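Local coordinates for Phikz039 (Pseudomonas phage phikz, PDB 3ZBQ), which is a phage-encoded protein of the tubulin family, known as PhuZ, modelled here with bound guanosine-5'-diphosphate, at residues A[293-296]-A[297-300]. Residues are numbered along the deposited sequence; the frame is centred on the assembly and turned at random.
Sequences EERR and EMMN
Arg296 and Asn300 meet one turn apart in helix 284-304, where four successive i to i+4 backbone hydrogen bonds, from Glu297 N to Glu293 O (2.8 Å) through Asn300 N to Arg296 O (2.9 Å), join 293-296 to 297-300. The same spacing brings a side-chain bond: Arg296 NH1 donates to Asn300 OD1 at 2.9 Å, with an N-H...O angle of 156°. The oxygen lies near the guanidinium plane, at its edge, but the donor stands above the carbonyl plane of the amide, away from its lone pairs. With CG anti to the backbone N (chi1 169°) and bends at chi2 and chi3, the arginine chain folds along the helix, and Arg296 CD rests 3.3 Å from Asn300 ND2. Met299 CG packs 3.5 Å from Arg296 NH1, which also forms a salt bridge to Asp138, so two acceptors hold this end of the guanidinium. Three residues after Arg295, Met298 places its CE 4.2 Å above the centre of one face of the Arg295 guanidinium. Glu293 and Glu297 run side by side with nearly parallel carboxylates, Glu293 OE1 4.3 Å from Glu297 OE2; the salt bridge from Glu293 to Arg289 probably eases this like-charge approach. Such i to i+3 and i to i+4 side-chain contacts are typical of a surface helix, here the last of the modelled chain, whose Arg295 and Arg296 pack on Leu141 of helix 138-158 in this tubulin-like protein.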
ATOM      1  N   GLU A 293      -7.328  -3.175 -16.224  1.00 11.52           N
ATOM      2  CA  GLU A 293      -8.171  -2.857 -17.373  1.00 12.26           C
ATOM      3  C   GLU A 293      -8.658  -4.134 -18.052  1.00 16.37           C
ATOM      4  O   GLU A 293      -9.848  -4.275 -18.361  1.00 14.01           O
ATOM      5  CB  GLU A 293      -7.411  -1.976 -18.365  1.00 16.50           C
ATOM      6  CG  GLU A 293      -8.221  -1.525 -19.577  1.00 15.43           C
ATOM      7  CD  GLU A 293      -7.445  -0.542 -20.444  1.00 24.52           C
ATOM      8  OE1 GLU A 293      -6.651  -0.996 -21.296  1.00 28.93           O
ATOM      9  OE2 GLU A 293      -7.623   0.684 -20.261  1.00 20.95           O
ATOM     10  N   GLU A 294      -7.741  -5.074 -18.258  1.00 13.87           N
ATOM     11  CA  GLU A 294      -8.090  -6.352 -18.878  1.00 16.24           C
ATOM     12  C   GLU A 294      -9.068  -7.139 -18.019  1.00 15.72           C
ATOM     13  O   GLU A 294     -10.012  -7.735 -18.545  1.00 15.06           O
ATOM     14  CB  GLU A 294      -6.834  -7.189 -19.142  1.00 16.31           C
ATOM     15  CG  GLU A 294      -5.943  -6.625 -20.239  1.00 24.66           C
ATOM     16  CD  GLU A 294      -4.531  -7.180 -20.188  1.00 28.40           C
ATOM     17  OE1 GLU A 294      -4.192  -7.859 -19.190  1.00 33.85           O
ATOM     18  OE2 GLU A 294      -3.762  -6.936 -21.146  1.00 29.88           O
ATOM     19  N   ARG A 295      -8.853  -7.157 -16.703  1.00 11.97           N
ATOM     20  CA  ARG A 295      -9.808  -7.843 -15.824  1.00 12.53           C
ATOM     21  C   ARG A 295     -11.166  -7.157 -15.901  1.00 12.50           C
ATOM     22  O   ARG A 295     -12.204  -7.817 -15.891  1.00 10.34           O
ATOM     23  CB  ARG A 295      -9.338  -7.867 -14.362  1.00 12.43           C
ATOM     24  CG  ARG A 295      -7.981  -8.520 -14.109  1.00 14.89           C
ATOM     25  CD  ARG A 295      -7.923  -9.964 -14.575  1.00 19.31           C
ATOM     26  NE  ARG A 295      -8.987 -10.774 -13.989  1.00 20.94           N
ATOM     27  CZ  ARG A 295      -8.969 -12.102 -13.935  1.00 25.21           C
ATOM     28  NH1 ARG A 295      -7.927 -12.769 -14.419  1.00 27.71           N
ATOM     29  NH2 ARG A 295      -9.982 -12.762 -13.387  1.00 24.06           N
ATOM     30  N   ARG A 296     -11.162  -5.831 -15.977  1.00  9.98           N
ATOM     31  CA  ARG A 296     -12.402  -5.065 -16.078  1.00 13.30           C
ATOM     32  C   ARG A 296     -13.136  -5.375 -17.386  1.00 15.12           C
ATOM     33  O   ARG A 296     -14.368  -5.523 -17.397  1.00 12.02           O
ATOM     34  CB  ARG A 296     -12.115  -3.564 -15.930  1.00 11.67           C
ATOM     35  CG  ARG A 296     -13.275  -2.626 -16.261  1.00  9.98           C
ATOM     36  CD  ARG A 296     -14.575  -2.981 -15.505  1.00 11.07           C
ATOM     37  NE  ARG A 296     -14.398  -3.144 -14.059  1.00 12.63           N
ATOM     38  CZ  ARG A 296     -15.284  -3.747 -13.264  1.00 14.73           C
ATOM     39  NH1 ARG A 296     -16.398  -4.246 -13.781  1.00 15.70           N
ATOM     40  NH2 ARG A 296     -15.058  -3.862 -11.957  1.00 12.41           N
ATOM     41  N   GLU A 297     -12.390  -5.490 -18.483  1.00 12.38           N
ATOM     42  CA  GLU A 297     -13.000  -5.857 -19.768  1.00 18.48           C
ATOM     43  C   GLU A 297     -13.659  -7.235 -19.723  1.00 16.15           C
ATOM     44  O   GLU A 297     -14.749  -7.427 -20.269  1.00 21.60           O
ATOM     45  CB  GLU A 297     -11.985  -5.755 -20.915  1.00 17.36           C
ATOM     46  CG  GLU A 297     -11.596  -4.312 -21.207  1.00 23.87           C
ATOM     47  CD  GLU A 297     -10.480  -4.175 -22.226  1.00 33.10           C
ATOM     48  OE1 GLU A 297      -9.893  -5.204 -22.628  1.00 36.39           O
ATOM     49  OE2 GLU A 297     -10.189  -3.024 -22.619  1.00 33.76           O
ATOM     50  N   MET A 298     -13.021  -8.190 -19.052  1.00 16.03           N
ATOM     51  CA  MET A 298     -13.644  -9.502 -18.855  1.00 17.69           C
ATOM     52  C   MET A 298     -14.900  -9.408 -17.983  1.00 18.17           C
ATOM     53  O   MET A 298     -15.937  -9.995 -18.307  1.00 17.18           O
ATOM     54  CB  MET A 298     -12.663 -10.486 -18.219  1.00 20.35           C
ATOM     55  CG  MET A 298     -11.424 -10.770 -19.043  1.00 29.48           C
ATOM     56  SD  MET A 298     -10.188 -11.650 -18.059  1.00 39.47           S
ATOM     57  CE  MET A 298     -11.191 -12.998 -17.431  1.00 28.92           C
ATOM     58  N   MET A 299     -14.803  -8.678 -16.874  1.00 13.90           N
ATOM     59  CA  MET A 299     -15.918  -8.555 -15.931  1.00 15.26           C
ATOM     60  C   MET A 299     -17.146  -7.902 -16.570  1.00 17.53           C
ATOM     61  O   MET A 299     -18.268  -8.378 -16.391  1.00 13.80           O
ATOM     62  CB  MET A 299     -15.489  -7.769 -14.684  1.00 14.86           C
ATOM     63  CG  MET A 299     -16.554  -7.689 -13.591  1.00 17.07           C
ATOM     64  SD  MET A 299     -16.885  -9.269 -12.761  1.00 22.02           S
ATOM     65  CE  MET A 299     -15.261  -9.667 -12.106  1.00 18.75           C
ATOM     66  N   ASN A 300     -16.938  -6.822 -17.323  1.00 14.46           N
ATOM     67  CA  ASN A 300     -18.052  -6.162 -18.005  1.00 14.35           C
ATOM     68  C   ASN A 300     -18.703  -7.065 -19.051  1.00 17.23           C
ATOM     69  O   ASN A 300     -19.926  -7.082 -19.197  1.00 17.20           O
ATOM     70  CB  ASN A 300     -17.616  -4.831 -18.628  1.00 17.46           C
ATOM     71  CG  ASN A 300     -17.353  -3.755 -17.587  1.00 17.76           C
ATOM     72  OD1 ASN A 300     -17.691  -3.914 -16.411  1.00 16.56           O
ATOM     73  ND2 ASN A 300     -16.743  -2.652 -18.018  1.00 20.74           N
TER